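Local coordinates for possible atls1-like light-inducible protein (Prochlorococcus marinus, PDB 2XCZ), which belongs to the macrophage migration inhibitory factor family of small alpha/beta proteins and is built as a trimer in the crystal, at residues L20-S25 with C81-Q86; A28-K33 with T73-E78; S51-P56 with A92-I97. All coordinates share one frame; numbering follows the deposited sequence.

Contact 1: residues L20-S25 with C81-Q86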
ATOM      1  N   LEU A  20     -10.972  11.141  10.039  1.00 13.62           N
ATOM      2  CA  LEU A  20     -10.090  11.451   8.907  1.00 12.62           C
ATOM      3  C   LEU A  20     -10.015  12.951   8.636  1.00 13.16           C
ATOM      4  O   LEU A  20      -8.941  13.483   8.341  1.00 12.45           O
ATOM      5  CB  LEU A  20     -10.550  10.708   7.649  1.00 12.32           C
ATOM      6  CG  LEU A  20     -10.329   9.185   7.657  1.00 11.39           C
ATOM      7  CD1 LEU A  20     -10.940   8.552   6.408  1.00 11.47           C
ATOM      8  CD2 LEU A  20      -8.845   8.797   7.783  1.00 12.96           C
ATOM      9  N   GLN A  21     -11.148  13.645   8.752  1.00 13.35           N
ATOM     10  CA  GLN A  21     -11.151  15.089   8.551  1.00 14.64           C
ATOM     11  C   GLN A  21     -10.285  15.808   9.585  1.00 14.63           C
ATOM     12  O   GLN A  21      -9.545  16.737   9.262  1.00 14.64           O
ATOM     13  CB  GLN A  21     -12.590  15.621   8.592  1.00 15.14           C
ATOM     14  CG  GLN A  21     -13.402  15.285   7.353  1.00 17.33           C
ATOM     15  CD  GLN A  21     -14.890  15.530   7.556  1.00 21.12           C
ATOM     16  OE1 GLN A  21     -15.509  14.976   8.470  1.00 23.41           O
ATOM     17  NE2 GLN A  21     -15.475  16.341   6.691  1.00 24.34           N
ATOM     18  N   GLU A  22     -10.370  15.367  10.832  1.00 15.42           N
ATOM     19  CA  GLU A  22      -9.544  15.936  11.881  1.00 16.22           C
ATOM     20  C   GLU A  22      -8.065  15.640  11.626  1.00 15.40           C
ATOM     21  O   GLU A  22      -7.229  16.531  11.716  1.00 15.09           O
ATOM     22  CB  GLU A  22      -9.978  15.419  13.240  1.00 17.24           C
ATOM     23  CG  GLU A  22      -9.269  16.097  14.402  1.00 21.69           C
ATOM     24  CD  GLU A  22      -9.555  15.430  15.732  1.00 25.61           C
ATOM     25  OE1 GLU A  22      -8.701  15.529  16.637  1.00 30.52           O
ATOM     26  OE2 GLU A  22     -10.618  14.796  15.874  1.00 27.75           O
ATOM     27  N   LEU A  23      -7.753  14.387  11.303  1.00 14.38           N
ATOM     28  CA  LEU A  23      -6.394  14.021  10.908  1.00 13.66           C
ATOM     29  C   LEU A  23      -5.858  14.844   9.713  1.00 13.05           C
ATOM     30  O   LEU A  23      -4.679  15.235   9.689  1.00 12.83           O
ATOM     31  CB  LEU A  23      -6.331  12.515  10.623  1.00 13.75           C
ATOM     32  CG  LEU A  23      -4.971  11.943  10.225  1.00 14.31           C
ATOM     33  CD1 LEU A  23      -3.908  12.260  11.267  1.00 14.64           C
ATOM     34  CD2 LEU A  23      -5.082  10.444   9.977  1.00 15.02           C
ATOM     35  N   SER A  24      -6.729  15.092   8.735  1.00 12.33           N
ATOM     36  CA  SER A  24      -6.396  15.838   7.529  1.00 13.06           C
ATOM     37  C   SER A  24      -5.943  17.274   7.834  1.00 13.75           C
ATOM     38  O   SER A  24      -4.899  17.720   7.347  1.00 13.55           O
ATOM     39  CB  SER A  24      -7.598  15.844   6.576  1.00 12.99           C
ATOM     40  OG  SER A  24      -7.336  16.620   5.425  1.00 12.39           O
ATOM     41  N   SER A  25      -6.729  17.999   8.630  1.00 14.68           N
ATOM     42  CA  SER A  25      -6.369  19.379   8.999  1.00 15.67           C
ATOM     43  C   SER A  25      -5.097  19.454   9.857  1.00 15.16           C
ATOM     44  O   SER A  25      -4.245  20.310   9.621  1.00 14.71           O
ATOM     45  CB  SER A  25      -7.532  20.087   9.686  1.00 15.98           C
ATOM     46  OG  SER A  25      -8.132  19.226  10.625  1.00 20.05           O
ATOM     47  N   CYS A  81       0.191   8.586  15.778  1.00 11.15           N
ATOM     48  CA  CYS A  81       0.010   7.554  16.808  1.00 12.58           C
ATOM     49  C   CYS A  81      -0.959   8.045  17.875  1.00 13.12           C
ATOM     50  O   CYS A  81      -1.826   7.293  18.325  1.00 13.70           O
ATOM     51  CB  CYS A  81       1.336   7.142  17.437  1.00 12.19           C
ATOM     52  SG  CYS A  81       2.396   6.231  16.306  1.00 13.11           S
ATOM     53  N   GLY A  82      -0.828   9.318  18.247  1.00 14.01           N
ATOM     54  CA  GLY A  82      -1.730   9.912  19.239  1.00 14.27           C
ATOM     55  C   GLY A  82      -3.179   9.951  18.782  1.00 14.51           C
ATOM     56  O   GLY A  82      -4.099   9.579  19.539  1.00 14.84           O
ATOM     57  N   HIS A  83      -3.383  10.376  17.536  1.00 14.15           N
ATOM     58  CA  HIS A  83      -4.717  10.466  16.942  1.00 14.75           C
ATOM     59  C   HIS A  83      -5.361   9.076  16.862  1.00 14.63           C
ATOM     60  O   HIS A  83      -6.536   8.894  17.202  1.00 14.53           O
ATOM     61  CB  HIS A  83      -4.633  11.111  15.552  1.00 14.25           C
ATOM     62  CG  HIS A  83      -5.961  11.539  15.011  1.00 15.94           C
ATOM     63  ND1 HIS A  83      -6.598  12.685  15.436  1.00 17.40           N
ATOM     64  CD2 HIS A  83      -6.776  10.970  14.089  1.00 16.74           C
ATOM     65  CE1 HIS A  83      -7.753  12.802  14.801  1.00 17.08           C
ATOM     66  NE2 HIS A  83      -7.880  11.778  13.971  1.00 17.49           N
ATOM     67  N   ILE A  84      -4.577   8.084  16.438  1.00 13.71           N
ATOM     68  CA  ILE A  84      -5.086   6.728  16.298  1.00 14.05           C
ATOM     69  C   ILE A  84      -5.378   6.060  17.657  1.00 14.76           C
ATOM     70  O   ILE A  84      -6.379   5.367  17.807  1.00 14.66           O
ATOM     71  CB  ILE A  84      -4.178   5.862  15.387  1.00 13.55           C
ATOM     72  CG1 ILE A  84      -4.262   6.389  13.945  1.00 13.51           C
ATOM     73  CG2 ILE A  84      -4.588   4.395  15.475  1.00 14.06           C
ATOM     74  CD1 ILE A  84      -3.183   5.876  13.015  1.00  9.83           C
ATOM     75  N   GLU A  85      -4.500   6.285  18.631  1.00 15.61           N
ATOM     76  CA  GLU A  85      -4.684   5.824  20.005  1.00 17.40           C
ATOM     77  C   GLU A  85      -6.009   6.315  20.565  1.00 17.93           C
ATOM     78  O   GLU A  85      -6.798   5.538  21.094  1.00 17.81           O
ATOM     79  CB  GLU A  85      -3.581   6.379  20.897  1.00 18.26           C
ATOM     80  CG  GLU A  85      -2.424   5.464  21.143  1.00 22.02           C
ATOM     81  CD  GLU A  85      -1.774   5.715  22.495  1.00 25.61           C
ATOM     82  OE1 GLU A  85      -1.198   4.772  23.064  1.00 26.75           O
ATOM     83  OE2 GLU A  85      -1.842   6.866  22.991  1.00 29.36           O
ATOM     84  N   GLN A  86      -6.223   7.621  20.436  1.00 18.55           N
ATOM     85  CA  GLN A  86      -7.414   8.303  20.956  1.00 20.15           C
ATOM     86  C   GLN A  86      -8.709   7.840  20.267  1.00 20.18           C
ATOM     87  O   GLN A  86      -9.711   7.551  20.935  1.00 20.32           O
ATOM     88  CB  GLN A  86      -7.213   9.819  20.813  1.00 20.53           C
ATOM     89  CG  GLN A  86      -8.401  10.706  21.144  1.00 25.59           C
ATOM     90  CD  GLN A  86      -8.336  11.249  22.554  1.00 30.82           C
ATOM     91  OE1 GLN A  86      -7.980  12.412  22.770  1.00 33.65           O
ATOM     92  NE2 GLN A  86      -8.667  10.408  23.527  1.00 32.56           N
TER

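Contact 2: residues A28-K33 with T73-E78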
ATOM      1  N   ALA A  28      -2.107  18.754   7.592  1.00 14.28           N
ATOM      2  CA  ALA A  28      -1.817  19.921   6.743  1.00 14.82           C
ATOM      3  C   ALA A  28      -0.993  20.964   7.515  1.00 15.06           C
ATOM      4  O   ALA A  28       0.017  21.471   7.019  1.00 15.21           O
ATOM      5  CB  ALA A  28      -3.098  20.537   6.218  1.00 14.52           C
ATOM      6  N   GLU A  29      -1.434  21.264   8.732  1.00 15.90           N
ATOM      7  CA  GLU A  29      -0.794  22.289   9.530  1.00 17.31           C
ATOM      8  C   GLU A  29       0.628  21.885   9.886  1.00 16.79           C
ATOM      9  O   GLU A  29       1.555  22.686   9.742  1.00 17.56           O
ATOM     10  CB  GLU A  29      -1.596  22.584  10.793  1.00 17.73           C
ATOM     11  CG  GLU A  29      -1.187  23.908  11.429  1.00 22.54           C
ATOM     12  CD  GLU A  29      -1.031  23.835  12.935  1.00 27.05           C
ATOM     13  OE1 GLU A  29      -1.308  22.762  13.531  1.00 29.09           O
ATOM     14  OE2 GLU A  29      -0.621  24.865  13.520  1.00 27.88           O
ATOM     15  N   LEU A  30       0.810  20.640  10.327  1.00 16.42           N
ATOM     16  CA  LEU A  30       2.136  20.168  10.712  1.00 15.83           C
ATOM     17  C   LEU A  30       3.127  20.175   9.548  1.00 16.11           C
ATOM     18  O   LEU A  30       4.290  20.580   9.711  1.00 16.26           O
ATOM     19  CB  LEU A  30       2.067  18.777  11.363  1.00 15.61           C
ATOM     20  CG  LEU A  30       3.393  18.125  11.791  1.00 16.16           C
ATOM     21  CD1 LEU A  30       4.210  19.047  12.717  1.00 16.80           C
ATOM     22  CD2 LEU A  30       3.152  16.769  12.457  1.00 15.53           C
ATOM     23  N   LEU A  31       2.675  19.722   8.377  1.00 15.77           N
ATOM     24  CA  LEU A  31       3.539  19.662   7.195  1.00 15.67           C
ATOM     25  C   LEU A  31       3.682  20.994   6.454  1.00 16.18           C
ATOM     26  O   LEU A  31       4.488  21.112   5.526  1.00 16.24           O
ATOM     27  CB  LEU A  31       3.061  18.573   6.236  1.00 15.17           C
ATOM     28  CG  LEU A  31       3.119  17.143   6.777  1.00 14.38           C
ATOM     29  CD1 LEU A  31       2.670  16.196   5.672  1.00 14.13           C
ATOM     30  CD2 LEU A  31       4.521  16.788   7.258  1.00 15.89           C
ATOM     31  N   GLY A  32       2.890  21.987   6.842  1.00 16.65           N
ATOM     32  CA  GLY A  32       2.913  23.274   6.145  1.00 17.73           C
ATOM     33  C   GLY A  32       2.380  23.176   4.715  1.00 18.20           C
ATOM     34  O   GLY A  32       2.839  23.892   3.820  1.00 19.15           O
ATOM     35  N   LYS A  33       1.418  22.282   4.505  1.00 18.47           N
ATOM     36  CA  LYS A  33       0.774  22.104   3.206  1.00 18.68           C
ATOM     37  C   LYS A  33      -0.668  22.598   3.247  1.00 18.64           C
ATOM     38  O   LYS A  33      -1.346  22.441   4.267  1.00 18.77           O
ATOM     39  CB  LYS A  33       0.789  20.623   2.811  1.00 18.87           C
ATOM     40  CG  LYS A  33       2.170  20.040   2.647  1.00 19.64           C
ATOM     41  CD  LYS A  33       2.560  19.923   1.191  1.00 19.60           C
ATOM     42  CE  LYS A  33       3.913  19.258   1.050  1.00 19.35           C
ATOM     43  NZ  LYS A  33       4.207  18.894  -0.375  1.00 21.96           N
ATOM     44  N   THR A  73       9.504  13.554  10.739  1.00 13.69           N
ATOM     45  CA  THR A  73       8.952  12.190  10.803  1.00 13.66           C
ATOM     46  C   THR A  73       8.648  11.801  12.247  1.00 13.97           C
ATOM     47  O   THR A  73       7.636  11.151  12.497  1.00 13.74           O
ATOM     48  CB  THR A  73       9.815  11.102  10.093  1.00 13.82           C
ATOM     49  OG1 THR A  73      11.107  11.033  10.708  1.00 13.68           O
ATOM     50  CG2 THR A  73       9.955  11.392   8.599  1.00 14.54           C
ATOM     51  N   GLN A  74       9.477  12.236  13.204  1.00 14.83           N
ATOM     52  CA  GLN A  74       9.132  12.052  14.628  1.00 15.47           C
ATOM     53  C   GLN A  74       7.836  12.781  15.022  1.00 14.85           C
ATOM     54  O   GLN A  74       6.965  12.210  15.691  1.00 14.69           O
ATOM     55  CB  GLN A  74      10.293  12.447  15.566  1.00 16.62           C
ATOM     56  CG  GLN A  74      11.329  11.338  15.760  1.00 21.35           C
ATOM     57  CD  GLN A  74      12.435  11.668  16.781  1.00 26.48           C
ATOM     58  OE1 GLN A  74      12.394  12.689  17.478  1.00 28.97           O
ATOM     59  NE2 GLN A  74      13.435  10.786  16.861  1.00 29.89           N
ATOM     60  N   GLU A  75       7.712  14.040  14.607  1.00 14.67           N
ATOM     61  CA  GLU A  75       6.545  14.839  14.927  1.00 14.77           C
ATOM     62  C   GLU A  75       5.278  14.293  14.287  1.00 13.67           C
ATOM     63  O   GLU A  75       4.214  14.312  14.907  1.00 13.67           O
ATOM     64  CB  GLU A  75       6.760  16.299  14.499  1.00 15.05           C
ATOM     65  CG  GLU A  75       7.858  16.996  15.296  1.00 19.04           C
ATOM     66  CD  GLU A  75       8.316  18.302  14.672  1.00 24.21           C
ATOM     67  OE1 GLU A  75       7.674  18.776  13.713  1.00 27.66           O
ATOM     68  OE2 GLU A  75       9.329  18.861  15.146  1.00 28.05           O
ATOM     69  N   VAL A  76       5.388  13.820  13.045  1.00 13.15           N
ATOM     70  CA  VAL A  76       4.234  13.217  12.370  1.00 12.73           C
ATOM     71  C   VAL A  76       3.839  11.925  13.094  1.00 12.38           C
ATOM     72  O   VAL A  76       2.658  11.668  13.346  1.00 12.70           O
ATOM     73  CB  VAL A  76       4.486  12.961  10.856  1.00 12.49           C
ATOM     74  CG1 VAL A  76       3.332  12.170  10.242  1.00 12.41           C
ATOM     75  CG2 VAL A  76       4.677  14.291  10.096  1.00 12.19           C
ATOM     76  N   SER A  77       4.830  11.135  13.483  1.00 12.25           N
ATOM     77  CA  SER A  77       4.535   9.900  14.198  1.00 12.23           C
ATOM     78  C   SER A  77       3.828  10.196  15.527  1.00 12.56           C
ATOM     79  O   SER A  77       2.869   9.523  15.888  1.00 12.05           O
ATOM     80  CB  SER A  77       5.809   9.088  14.421  1.00 12.49           C
ATOM     81  OG  SER A  77       5.510   7.906  15.129  1.00 13.52           O
ATOM     82  N   GLU A  78       4.286  11.221  16.237  1.00 12.59           N
ATOM     83  CA  GLU A  78       3.631  11.585  17.488  1.00 13.93           C
ATOM     84  C   GLU A  78       2.163  11.961  17.239  1.00 13.65           C
ATOM     85  O   GLU A  78       1.265  11.464  17.930  1.00 13.04           O
ATOM     86  CB  GLU A  78       4.401  12.701  18.203  1.00 15.10           C
ATOM     87  CG  GLU A  78       3.836  13.090  19.571  1.00 19.69           C
ATOM     88  CD  GLU A  78       4.510  14.325  20.155  1.00 26.73           C
ATOM     89  OE1 GLU A  78       5.169  15.083  19.400  1.00 30.67           O
ATOM     90  OE2 GLU A  78       4.372  14.543  21.380  1.00 30.29           O
TER

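Contact 3: residues S51-P56 with A92-I97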
ATOM      1  N   SER A  51       3.811  -8.593  16.712  1.00 13.86           N
ATOM      2  CA  SER A  51       4.493  -9.307  17.799  1.00 15.11           C
ATOM      3  C   SER A  51       3.928 -10.727  17.947  1.00 15.62           C
ATOM      4  O   SER A  51       3.936 -11.311  19.041  1.00 15.75           O
ATOM      5  CB  SER A  51       4.351  -8.542  19.130  1.00 15.44           C
ATOM      6  OG  SER A  51       4.630  -7.160  18.998  1.00 16.53           O
ATOM      7  N   GLY A  52       3.405 -11.270  16.859  1.00 15.77           N
ATOM      8  CA  GLY A  52       2.843 -12.627  16.867  1.00 16.39           C
ATOM      9  C   GLY A  52       1.405 -12.763  17.333  1.00 16.98           C
ATOM     10  O   GLY A  52       0.861 -13.859  17.314  1.00 17.39           O
ATOM     11  N   ASN A  53       0.769 -11.660  17.732  1.00 17.37           N
ATOM     12  CA  ASN A  53      -0.619 -11.725  18.216  1.00 17.45           C
ATOM     13  C   ASN A  53      -1.602 -10.781  17.499  1.00 17.23           C
ATOM     14  O   ASN A  53      -1.187  -9.865  16.791  1.00 16.58           O
ATOM     15  CB  ASN A  53      -0.670 -11.551  19.745  1.00 17.82           C
ATOM     16  CG  ASN A  53      -0.462 -10.113  20.183  1.00 18.99           C
ATOM     17  OD1 ASN A  53      -1.229  -9.223  19.818  1.00 21.49           O
ATOM     18  ND2 ASN A  53       0.580  -9.879  20.979  1.00 21.12           N
ATOM     19  N   THR A  54      -2.895 -11.010  17.707  1.00 16.43           N
ATOM     20  CA  THR A  54      -3.962 -10.308  16.981  1.00 15.93           C
ATOM     21  C   THR A  54      -4.614  -9.190  17.790  1.00 15.61           C
ATOM     22  O   THR A  54      -5.713  -8.736  17.466  1.00 16.24           O
ATOM     23  CB  THR A  54      -5.048 -11.288  16.490  1.00 16.10           C
ATOM     24  OG1 THR A  54      -5.442 -12.147  17.576  1.00 16.38           O
ATOM     25  CG2 THR A  54      -4.508 -12.151  15.354  1.00 16.47           C
ATOM     26  N   GLU A  55      -3.938  -8.735  18.832  1.00 15.46           N
ATOM     27  CA  GLU A  55      -4.403  -7.552  19.544  1.00 15.23           C
ATOM     28  C   GLU A  55      -4.451  -6.335  18.605  1.00 14.48           C
ATOM     29  O   GLU A  55      -3.734  -6.308  17.579  1.00 14.63           O
ATOM     30  CB  GLU A  55      -3.529  -7.281  20.772  1.00 15.12           C
ATOM     31  CG  GLU A  55      -3.850  -8.235  21.939  1.00 18.29           C
ATOM     32  CD  GLU A  55      -5.269  -8.045  22.469  1.00 19.97           C
ATOM     33  OE1 GLU A  55      -5.508  -7.074  23.230  1.00 21.90           O
ATOM     34  OE2 GLU A  55      -6.152  -8.857  22.121  1.00 19.43           O
ATOM     35  N   PRO A  56      -5.306  -5.342  18.922  1.00 13.72           N
ATOM     36  CA  PRO A  56      -5.467  -4.141  18.100  1.00 13.20           C
ATOM     37  C   PRO A  56      -4.121  -3.626  17.601  1.00 12.55           C
ATOM     38  O   PRO A  56      -3.199  -3.434  18.393  1.00 12.46           O
ATOM     39  CB  PRO A  56      -6.132  -3.148  19.057  1.00 13.83           C
ATOM     40  CG  PRO A  56      -6.981  -4.039  19.922  1.00 12.80           C
ATOM     41  CD  PRO A  56      -6.213  -5.325  20.093  1.00 13.23           C
ATOM     42  N   ALA A  92      -0.217   3.064  20.972  1.00 14.89           N
ATOM     43  CA  ALA A  92       0.835   3.599  20.102  1.00 14.73           C
ATOM     44  C   ALA A  92       1.957   2.580  19.857  1.00 14.56           C
ATOM     45  O   ALA A  92       2.584   2.588  18.791  1.00 13.48           O
ATOM     46  CB  ALA A  92       1.391   4.905  20.656  1.00 14.77           C
ATOM     47  N   ASP A  93       2.201   1.694  20.833  1.00 13.98           N
ATOM     48  CA  ASP A  93       3.254   0.681  20.660  1.00 13.96           C
ATOM     49  C   ASP A  93       2.836  -0.489  19.770  1.00 13.33           C
ATOM     50  O   ASP A  93       3.603  -1.454  19.596  1.00 13.68           O
ATOM     51  CB  ASP A  93       3.821   0.183  21.997  1.00 14.40           C
ATOM     52  CG  ASP A  93       2.806  -0.597  22.834  1.00 15.83           C
ATOM     53  OD1 ASP A  93       1.673  -0.872  22.380  1.00 17.74           O
ATOM     54  OD2 ASP A  93       3.174  -0.944  23.976  1.00 19.99           O
ATOM     55  N   ARG A  94       1.628  -0.409  19.210  1.00 12.25           N
ATOM     56  CA  ARG A  94       1.213  -1.370  18.187  1.00 11.45           C
ATOM     57  C   ARG A  94       0.926  -0.688  16.841  1.00 10.77           C
ATOM     58  O   ARG A  94       0.199  -1.224  15.992  1.00 11.16           O
ATOM     59  CB  ARG A  94       0.035  -2.208  18.687  1.00 12.01           C
ATOM     60  CG  ARG A  94       0.499  -3.205  19.776  1.00 12.05           C
ATOM     61  CD  ARG A  94      -0.613  -4.131  20.246  1.00 13.77           C
ATOM     62  NE  ARG A  94      -1.080  -5.082  19.235  1.00 15.16           N
ATOM     63  CZ  ARG A  94      -0.447  -6.199  18.873  1.00 11.92           C
ATOM     64  NH1 ARG A  94      -1.000  -6.986  17.954  1.00 12.88           N
ATOM     65  NH2 ARG A  94       0.725  -6.535  19.412  1.00 13.00           N
ATOM     66  N   ILE A  95       1.513   0.497  16.661  1.00 10.25           N
ATOM     67  CA  ILE A  95       1.354   1.260  15.410  1.00  9.87           C
ATOM     68  C   ILE A  95       2.686   1.392  14.680  1.00  9.66           C
ATOM     69  O   ILE A  95       3.688   1.791  15.280  1.00 10.43           O
ATOM     70  CB  ILE A  95       0.761   2.671  15.676  1.00 10.06           C
ATOM     71  CG1 ILE A  95      -0.597   2.547  16.399  1.00 10.93           C
ATOM     72  CG2 ILE A  95       0.668   3.464  14.357  1.00 10.60           C
ATOM     73  CD1 ILE A  95      -1.194   3.864  16.826  1.00 11.78           C
ATOM     74  N   TYR A  96       2.692   1.024  13.396  1.00  8.91           N
ATOM     75  CA  TYR A  96       3.839   1.267  12.518  1.00  8.70           C
ATOM     76  C   TYR A  96       3.452   2.285  11.458  1.00  8.59           C
ATOM     77  O   TYR A  96       2.319   2.284  10.969  1.00  7.85           O
ATOM     78  CB  TYR A  96       4.243  -0.019  11.800  1.00  8.55           C
ATOM     79  CG  TYR A  96       5.262  -0.888  12.499  1.00  9.55           C
ATOM     80  CD1 TYR A  96       5.913  -0.462  13.651  1.00 10.05           C
ATOM     81  CD2 TYR A  96       5.631  -2.113  11.951  1.00  8.84           C
ATOM     82  CE1 TYR A  96       6.887  -1.257  14.269  1.00  9.20           C
ATOM     83  CE2 TYR A  96       6.586  -2.916  12.565  1.00 10.37           C
ATOM     84  CZ  TYR A  96       7.214  -2.478  13.712  1.00 11.03           C
ATOM     85  OH  TYR A  96       8.185  -3.253  14.322  1.00  9.75           O
ATOM     86  N   ILE A  97       4.410   3.138  11.102  1.00  8.63           N
ATOM     87  CA  ILE A  97       4.228   4.107  10.034  1.00  7.91           C
ATOM     88  C   ILE A  97       5.364   4.001   9.040  1.00  7.99           C
ATOM     89  O   ILE A  97       6.549   4.155   9.419  1.00  8.67           O
ATOM     90  CB  ILE A  97       4.130   5.570  10.558  1.00  7.88           C
ATOM     91  CG1 ILE A  97       3.045   5.702  11.645  1.00  8.07           C
ATOM     92  CG2 ILE A  97       3.844   6.522   9.402  1.00  7.61           C
ATOM     93  CD1 ILE A  97       3.131   7.025  12.405  1.00  9.03           C
TER

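Contact 1: residues L20-S25 with C81-Q86
H83 reaches across from helix 72-88 and lays its imidazole against E22 and L23 of helix 16-31. Its CG stands anti to the backbone N (chi1 -166°), a torsion that carries the ring straight out from its own helix toward helix 16-31. Two different sides of the ring are engaged. At one edge, near the ring plane, lies the end of E22: its CD is 3.3 Å from H83 CE1, and the carboxylate is turned perpendicular to the ring, with their planes 90° apart. E22 OE1 is 3.4 Å from H83 CE1 but 3.7 Å from H83 ND1, so the carboxylate faces the CE1 carbon and the contact is not a hydrogen bond. The extended E22 chain also runs beside the same carbon, its CG 3.6 Å from H83 CE1.

Over one face of the imidazole comes L23, whose CA stands 4.1 Å above the plane of the H83 ring and is displaced toward the rim. L23 CB approaches H83 NE2 to 3.8 Å, so it is the base of the leucine, not its methyl groups, that touches the ring.

The polar ends have other partners: H83 NE2 is hydrogen-bonded to the carbonyl O of L19, which fixes the rotation of the ring, and E22 OE1 forms a salt bridge with K26. The E22 carboxylate may polarise the imidazole, an effect this salt bridge would temper.

The two antiparallel helices pack side by side on the four-stranded sheet of the MIF fold. L23 packs on I4 and I6 of strand 3-8, I84 bridges I6 and I95 of strand 95-101, and L20 rests on T40 and L42 of strand 39-43. L20, Q21 and S24 also pack on T49 of the second subunit.

Contact 2: residues A28-K33 with T73-E78
L30 lays its two methyl groups over E75 and V76, with CD2 3.7 Å from V76 CG2 and equally near the V76 backbone at CA. The leucine branches divide the work. CD2 settles against the helix surface, where it also lies 3.6 Å from the carbonyl O of E75, while CD1 turns to the E75 side chain and stops 3.6 Å from its OE1. L30 holds CG anti to its own N (chi1 178°), and this directs the fork at the opposite helix.

L31, the next residue, approaches V76 from another direction. Its CD2 meets V76 CG2 at 3.8 Å, the two side chains crossing at about a right angle, so a single valine methyl is touched by both leucines. That methyl is the branch lying beside the V76 backbone N; the other branch, CG1, takes the position anti to N. V76 also reaches F99 of strand 95-101, and L31 rests on P2, linking the pair to the body of the protein.

Just beyond L31 the helix closes in a Schellman motif. G32 has positive phi (67°), G32 N bonds to E29 O, and K33 N bonds back to A28 O at 3.0 Å. The chain therefore leaves helix 16-31 directly after contributing both leucines.

E75 is extended beyond CG, and its other carboxylate oxygen, OE2, is hydrogen-bonded to S71 OG, just before the start of helix 72-88. The E75 side chain meets L30 through CB and OE1, an oxygen next to a methyl group. The interaction is accordingly van der Waals in kind: methyl groups meet methyl groups at its inner side, while the carboxylate is held by S71, so shape and burial rather than polar pairing join the helices here.

Contact 3: residues S51-P56 with A92-I97
R94 threads its guanidinium group into the bend made by N53, E55 and P56, which receives it with main-chain carbonyls at the edge and side chains over a face. The bend at chi3 (67°) turns the group so that these three carbonyls meet its edge. NE donates to P56 O at 2.8 Å. NH1 donates to E55 O, also at 2.8 Å and fairly straight (155°), and to N53 O at 3.1 Å. All three acceptors lie close to the guanidinium plane, although R94 approaches each from above the carbonyl plane.

The same face of the guanidinium carries two side chains. E55 CB stands 3.4 Å above the R94 guanidinium plane, offset to the rim, and the N53 amide lies nearly parallel to that plane, tilted 21°. N53 OD1 comes within 2.9 Å of R94 NH1 but at a poor angle for bonding. It accepts instead from E55 N at 2.9 Å, on a lone pair, closing an Asx turn that shapes the loop around the arginine.

R94 NH2 is also bonded to F50 O. The loop joins strands 48-50 and 58-64. Backbone hydrogen bonds tie R94 to C58, and the chain continues as strand 95-101, parallel to 58-64. Y96 and I97 pair antiparallel with a strand of the third subunit, S51 OG bonds to K36 O of that subunit, and I95 packs on C81 and I84 of helix 72-88.

Overall arrangement
Contacts 1 and 2 join the same two helices, 16-31 and 72-88, with centres 11 Å apart. Their registers, L23 with H83 and L30 with V76, run in opposite senses, so the helices are antiparallel, and both segments of contact 2 fall between those of contact 1 along the chain. Contact 3 lies at the surface, its centre about 17 Å from contact 1 and 22 Å from contact 2. It touches both: E85 OE1 is 2.9 Å from A92 N, a probable hydrogen bond, I84 packs on I95, and S77 CA is 3.7 Å from I97 CD1. T73 and S77 of contact 2, like Y96 of contact 3, bond to the third subunit.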